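Local coordinates for protein 3-hydroxyacyl-thioester dehydratase Z (Mycobacterium tuberculosis, PDB 2C2I) that probably catalyses the reversible hydration of trans-2-enoyl-CoA to (3R)-3-hydroxyacyl-CoA, working as a homodimeric hotdog-fold hydratase of lipid metabolism, at residues A[84-98]-A[136-150]. Residues are numbered along the deposited sequence; the frame is centred on the assembly and turned at random.
Sequences KLAINYGLNKVRFPA and SAKPACVAESIVRYV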
loop_
_atom_site.group_PDB
_atom_site.type_symbol
_atom_site.label_atom_id
_atom_site.label_comp_id
_atom_site.label_asym_id
_atom_site.label_seq_id
_atom_site.Cartn_x
_atom_site.Cartn_y
_atom_site.Cartn_z
ATOM N N LYS A 84 16.552 -13.981 -7.405
ATOM C CA LYS A 84 17.158 -12.716 -7.799
ATOM C C LYS A 84 16.446 -11.519 -7.176
ATOM O O LYS A 84 17.068 -10.502 -6.893
ATOM C CB LYS A 84 17.124 -12.574 -9.308
ATOM C CG LYS A 84 18.126 -13.446 -10.026
ATOM C CD LYS A 84 17.700 -13.755 -11.470
ATOM C CE LYS A 84 17.515 -12.519 -12.331
ATOM N NZ LYS A 84 17.837 -12.845 -13.766
ATOM N N LEU A 85 15.132 -11.642 -6.993
ATOM C CA LEU A 85 14.322 -10.513 -6.548
ATOM C C LEU A 85 12.988 -11.009 -6.034
ATOM O O LEU A 85 12.577 -12.136 -6.332
ATOM C CB LEU A 85 14.119 -9.514 -7.704
ATOM C CG LEU A 85 13.224 -10.007 -8.847
ATOM C CD1 LEU A 85 11.771 -9.578 -8.610
ATOM C CD2 LEU A 85 13.710 -9.530 -10.197
ATOM N N ALA A 86 12.325 -10.159 -5.265
ATOM C CA ALA A 86 10.967 -10.434 -4.822
ATOM C C ALA A 86 10.078 -9.255 -5.237
ATOM O O ALA A 86 10.438 -8.095 -5.023
ATOM C CB ALA A 86 10.954 -10.633 -3.361
ATOM N N ILE A 87 8.945 -9.565 -5.862
ATOM C CA ILE A 87 8.026 -8.530 -6.358
ATOM C C ILE A 87 6.625 -8.690 -5.770
ATOM O O ILE A 87 6.113 -9.798 -5.613
ATOM C CB ILE A 87 8.003 -8.473 -7.915
ATOM C CG1 ILE A 87 7.075 -7.362 -8.419
ATOM C CG2 ILE A 87 7.649 -9.841 -8.500
ATOM C CD1 ILE A 87 7.466 -6.808 -9.763
ATOM N N ASN A 88 6.022 -7.550 -5.437
ATOM C CA ASN A 88 4.698 -7.522 -4.832
ATOM C C ASN A 88 3.660 -7.852 -5.916
ATOM O O ASN A 88 3.524 -7.117 -6.894
ATOM C CB ASN A 88 4.519 -6.120 -4.229
ATOM C CG ASN A 88 3.198 -5.923 -3.529
ATOM O OD1 ASN A 88 2.288 -6.773 -3.568
ATOM N ND2 ASN A 88 3.077 -4.756 -2.869
ATOM N N TYR A 89 2.975 -8.988 -5.774
ATOM C CA TYR A 89 1.978 -9.395 -6.767
ATOM C C TYR A 89 0.574 -8.917 -6.356
ATOM O O TYR A 89 -0.294 -8.676 -7.197
ATOM C CB TYR A 89 1.991 -10.912 -6.997
ATOM C CG TYR A 89 0.925 -11.341 -7.977
ATOM C CD1 TYR A 89 0.848 -10.753 -9.237
ATOM C CD2 TYR A 89 -0.030 -12.312 -7.634
ATOM C CE1 TYR A 89 -0.145 -11.126 -10.152
ATOM C CE2 TYR A 89 -1.035 -12.703 -8.553
ATOM C CZ TYR A 89 -1.070 -12.110 -9.795
ATOM O OH TYR A 89 -2.028 -12.457 -10.711
ATOM N N GLY A 90 0.358 -8.728 -5.062
ATOM C CA GLY A 90 -0.917 -8.147 -4.663
ATOM C C GLY A 90 -1.292 -8.458 -3.231
ATOM O O GLY A 90 -0.448 -8.826 -2.439
ATOM N N LEU A 91 -2.571 -8.256 -2.915
ATOM C CA LEU A 91 -3.102 -8.407 -1.551
ATOM C C LEU A 91 -4.473 -9.044 -1.696
ATOM O O LEU A 91 -5.178 -8.766 -2.658
ATOM C CB LEU A 91 -3.284 -7.026 -0.903
ATOM C CG LEU A 91 -1.994 -6.185 -0.881
ATOM C CD1 LEU A 91 -2.318 -4.732 -0.862
ATOM C CD2 LEU A 91 -1.131 -6.623 0.308
ATOM N N ASN A 92 -4.857 -9.882 -0.741
ATOM C CA ASN A 92 -6.204 -10.431 -0.740
ATOM C C ASN A 92 -7.146 -9.675 0.190
ATOM O O ASN A 92 -8.345 -9.596 -0.071
ATOM C CB ASN A 92 -6.158 -11.907 -0.383
ATOM C CG ASN A 92 -5.482 -12.735 -1.480
ATOM O OD1 ASN A 92 -5.532 -12.361 -2.663
ATOM N ND2 ASN A 92 -4.829 -13.825 -1.093
ATOM N N LYS A 93 -6.598 -9.118 1.263
ATOM C CA LYS A 93 -7.408 -8.308 2.210
ATOM C C LYS A 93 -6.473 -7.532 3.105
ATOM O O LYS A 93 -5.402 -8.031 3.475
ATOM C CB LYS A 93 -8.283 -9.197 3.088
ATOM C CG LYS A 93 -9.389 -8.436 3.827
ATOM C CD LYS A 93 -10.246 -9.391 4.643
ATOM C CE LYS A 93 -11.187 -8.593 5.544
ATOM N NZ LYS A 93 -12.152 -9.481 6.253
ATOM N N VAL A 94 -6.868 -6.308 3.451
ATOM C CA VAL A 94 -6.080 -5.495 4.390
ATOM C C VAL A 94 -7.081 -4.692 5.218
ATOM O O VAL A 94 -8.025 -4.128 4.662
ATOM C CB VAL A 94 -5.137 -4.459 3.668
ATOM C CG1 VAL A 94 -4.446 -3.601 4.709
ATOM C CG2 VAL A 94 -4.082 -5.168 2.695
ATOM N N ARG A 95 -6.835 -4.612 6.525
ATOM C CA ARG A 95 -7.643 -3.765 7.395
ATOM C C ARG A 95 -6.689 -3.008 8.306
ATOM O O ARG A 95 -5.538 -3.430 8.513
ATOM C CB ARG A 95 -8.667 -4.596 8.190
ATOM C CG ARG A 95 -9.768 -5.277 7.355
ATOM C CD ARG A 95 -10.706 -4.274 6.737
ATOM N NE ARG A 95 -11.833 -4.853 6.031
ATOM C CZ ARG A 95 -11.876 -5.110 4.715
ATOM N NH1 ARG A 95 -10.816 -4.920 3.924
ATOM N NH2 ARG A 95 -12.991 -5.588 4.202
ATOM N N PHE A 96 -7.139 -1.841 8.792
ATOM C CA PHE A 96 -6.314 -0.985 9.645
ATOM C C PHE A 96 -7.102 -0.677 10.913
ATOM O O PHE A 96 -7.651 0.442 11.057
ATOM C CB PHE A 96 -5.972 0.333 8.927
ATOM C CG PHE A 96 -5.197 0.154 7.642
ATOM C CD1 PHE A 96 -3.863 -0.224 7.672
ATOM C CD2 PHE A 96 -5.811 0.356 6.412
ATOM C CE1 PHE A 96 -3.130 -0.381 6.490
ATOM C CE2 PHE A 96 -5.085 0.202 5.211
ATOM C CZ PHE A 96 -3.757 -0.170 5.248
ATOM N N PRO A 97 -7.212 -1.660 11.821
ATOM C CA PRO A 97 -8.104 -1.479 12.992
ATOM C C PRO A 97 -7.818 -0.251 13.866
ATOM O O PRO A 97 -8.760 0.389 14.347
ATOM C CB PRO A 97 -7.917 -2.778 13.774
ATOM C CG PRO A 97 -7.604 -3.817 12.648
ATOM C CD PRO A 97 -6.619 -3.018 11.792
ATOM N N ALA A 98 -6.553 0.076 14.051
ATOM C CA ALA A 98 -6.146 1.201 14.906
ATOM C C ALA A 98 -5.163 2.112 14.173
ATOM O O ALA A 98 -4.261 1.631 13.492
ATOM C CB ALA A 98 -5.503 0.686 16.162
ATOM N N SER A 136 -1.783 0.514 21.748
ATOM C CA SER A 136 -3.205 0.139 21.648
ATOM C C SER A 136 -3.434 -1.399 21.585
ATOM O O SER A 136 -2.531 -2.165 21.236
ATOM C CB SER A 136 -3.929 0.915 20.513
ATOM O OG SER A 136 -4.085 0.170 19.302
ATOM N N ALA A 137 -4.633 -1.839 21.957
ATOM C CA ALA A 137 -4.968 -3.267 21.947
ATOM C C ALA A 137 -5.175 -3.757 20.512
ATOM O O ALA A 137 -4.861 -4.902 20.204
ATOM C CB ALA A 137 -6.206 -3.526 22.752
ATOM N N LYS A 138 -5.743 -2.896 19.671
ATOM C CA LYS A 138 -6.116 -3.264 18.295
ATOM C C LYS A 138 -4.880 -3.219 17.388
ATOM O O LYS A 138 -4.020 -2.369 17.577
ATOM C CB LYS A 138 -7.213 -2.334 17.747
ATOM C CG LYS A 138 -8.592 -2.482 18.413
ATOM C CD LYS A 138 -9.595 -1.492 17.801
ATOM C CE LYS A 138 -10.936 -1.492 18.529
ATOM N NZ LYS A 138 -10.743 -1.211 19.996
ATOM N N PRO A 139 -4.783 -4.148 16.399
ATOM C CA PRO A 139 -3.628 -4.091 15.485
ATOM C C PRO A 139 -3.663 -2.835 14.613
ATOM O O PRO A 139 -4.734 -2.262 14.398
ATOM C CB PRO A 139 -3.798 -5.327 14.578
ATOM C CG PRO A 139 -5.100 -5.955 14.926
ATOM C CD PRO A 139 -5.697 -5.276 16.122
ATOM N N ALA A 140 -2.500 -2.429 14.119
ATOM C CA ALA A 140 -2.412 -1.328 13.178
ATOM C C ALA A 140 -2.796 -1.814 11.793
ATOM O O ALA A 140 -3.355 -1.061 11.001
ATOM C CB ALA A 140 -1.026 -0.750 13.162
ATOM N N CYS A 141 -2.520 -3.086 11.512
ATOM C CA CYS A 141 -2.752 -3.589 10.166
ATOM C C CYS A 141 -2.856 -5.102 10.223
ATOM O O CYS A 141 -2.063 -5.749 10.906
ATOM C CB CYS A 141 -1.586 -3.172 9.274
ATOM S SG CYS A 141 -1.779 -3.702 7.540
ATOM N N VAL A 142 -3.846 -5.651 9.519
ATOM C CA VAL A 142 -3.978 -7.090 9.312
ATOM C C VAL A 142 -4.054 -7.252 7.793
ATOM O O VAL A 142 -4.961 -6.723 7.157
ATOM C CB VAL A 142 -5.231 -7.703 9.962
ATOM C CG1 VAL A 142 -5.246 -9.236 9.775
ATOM C CG2 VAL A 142 -5.337 -7.345 11.461
ATOM N N ALA A 143 -3.111 -7.998 7.222
ATOM C CA ALA A 143 -2.993 -8.083 5.758
ATOM C C ALA A 143 -2.728 -9.502 5.322
ATOM O O ALA A 143 -2.002 -10.221 5.986
ATOM C CB ALA A 143 -1.854 -7.200 5.262
ATOM N N GLU A 144 -3.322 -9.890 4.211
ATOM C CA GLU A 144 -2.854 -11.084 3.523
ATOM C C GLU A 144 -2.276 -10.630 2.177
ATOM O O GLU A 144 -2.987 -10.018 1.373
ATOM C CB GLU A 144 -4.001 -12.059 3.320
ATOM C CG GLU A 144 -3.537 -13.383 2.697
ATOM C CD GLU A 144 -4.675 -14.362 2.619
ATOM O OE1 GLU A 144 -5.155 -14.778 3.691
ATOM O OE2 GLU A 144 -5.140 -14.673 1.515
ATOM N N SER A 145 -0.986 -10.912 1.965
ATOM C CA SER A 145 -0.222 -10.355 0.834
ATOM C C SER A 145 0.363 -11.496 -0.001
ATOM O O SER A 145 0.410 -12.640 0.449
ATOM C CB SER A 145 0.902 -9.438 1.315
ATOM O OG SER A 145 1.856 -10.136 2.117
ATOM N N ILE A 146 0.783 -11.167 -1.217
ATOM C CA ILE A 146 1.321 -12.162 -2.130
ATOM C C ILE A 146 2.648 -11.622 -2.636
ATOM O O ILE A 146 2.730 -10.502 -3.175
ATOM C CB ILE A 146 0.357 -12.484 -3.291
ATOM C CG1 ILE A 146 -1.033 -12.847 -2.719
ATOM C CG2 ILE A 146 0.913 -13.624 -4.135
ATOM C CD1 ILE A 146 -2.180 -12.824 -3.725
ATOM N N VAL A 147 3.679 -12.431 -2.445
ATOM C CA VAL A 147 5.032 -12.078 -2.838
ATOM C C VAL A 147 5.505 -13.108 -3.842
ATOM O O VAL A 147 5.466 -14.308 -3.546
ATOM C CB VAL A 147 5.981 -12.095 -1.617
ATOM C CG1 VAL A 147 7.408 -11.750 -2.028
ATOM C CG2 VAL A 147 5.473 -11.122 -0.505
ATOM N N ARG A 148 5.986 -12.634 -4.986
ATOM C CA ARG A 148 6.546 -13.497 -6.031
ATOM C C ARG A 148 8.071 -13.429 -5.971
ATOM O O ARG A 148 8.641 -12.352 -6.090
ATOM C CB ARG A 148 6.016 -13.084 -7.404
ATOM C CG ARG A 148 6.644 -13.820 -8.558
ATOM C CD ARG A 148 5.942 -13.545 -9.900
ATOM N NE ARG A 148 4.482 -13.692 -9.835
ATOM C CZ ARG A 148 3.677 -13.691 -10.898
ATOM N NH1 ARG A 148 4.177 -13.535 -12.123
ATOM N NH2 ARG A 148 2.368 -13.837 -10.733
ATOM N N TYR A 149 8.702 -14.585 -5.743
ATOM C CA TYR A 149 10.157 -14.723 -5.706
ATOM C C TYR A 149 10.622 -15.215 -7.071
ATOM O O TYR A 149 10.231 -16.291 -7.497
ATOM C CB TYR A 149 10.558 -15.713 -4.615
ATOM C CG TYR A 149 10.215 -15.260 -3.225
ATOM C CD1 TYR A 149 11.007 -14.323 -2.573
ATOM C CD2 TYR A 149 9.095 -15.766 -2.547
ATOM C CE1 TYR A 149 10.709 -13.899 -1.297
ATOM C CE2 TYR A 149 8.794 -15.335 -1.260
ATOM C CZ TYR A 149 9.608 -14.405 -0.652
ATOM O OH TYR A 149 9.321 -13.966 0.624
ATOM N N VAL A 150 11.446 -14.402 -7.740
ATOM C CA VAL A 150 11.801 -14.573 -9.163
ATOM C C VAL A 150 13.293 -14.881 -9.327
ATOM O O VAL A 150 14.137 -14.352 -8.591
ATOM C CB VAL A 150 11.458 -13.299 -9.984
ATOM C CG1 VAL A 150 12.042 -13.366 -11.407
ATOM C CG2 VAL A 150 9.958 -13.064 -10.039
HETATM O O HOH W 1 2.845 -8.337 -1.349
HETATM O O HOH W 2 -3.374 1.621 11.062
#
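Over one face of the Tyr89 ring lies the guanidinium of Arg148, with NH2 3.6 Å above the ring plane at its centre, while Ile146 CG2 meets the ring edge in plane. This is a cation-pi contact: Arg148 CZ sits 4.7 Å from the ring centroid, the two planes 37° apart. Arg148 runs extended to CD and then bends at chi3 (-49°), which turns the guanidinium toward the ring; Gln124 OE1 accepts from its NE. By similarity, Tyr89, Arg148 and Gln124 all serve the substrate site of the partner subunit, so the cation-pi contact probably helps to shape that site. At the other end, Ala140 O lies at the edge of the Phe96 ring, 3.5 Å from CD1, and Cys141 SG approaches CE1 obliquely at 3.7 Å in a sulfur-aromatic contact.

Antiparallel pairing joins these two ends and shows how a bulge takes an extra residue into one strand while the pairing carries on. In a classic bulge, Tyr89 and Gly90 both face Ile146; a second register shift falls around Asn92. There Asn92 ND2 gives a nearly straight 2.8 Å bond to the anti lone pair of Glu144 OE2, amide and carboxylate planes 83° apart, while Ile146 CD1 packs against Asn92 OD1. One water donates to both Ala98 O and Ala140 O, linking the two chain segments beyond the Arg95-Val142 pair.

Strand 141-149 runs between 86-95 and 122-133 in the hotdog sheet. Leu91, Val94, Phe96 and Ala143 rest on Leu67 of helix 63-68, and Ala143 and Ser145 also touch Leu70 of helix 70-75. Beyond 86-95 the sheet continues antiparallel into the second subunit, whose Arg95 NH2 donates to Asn92 OD1.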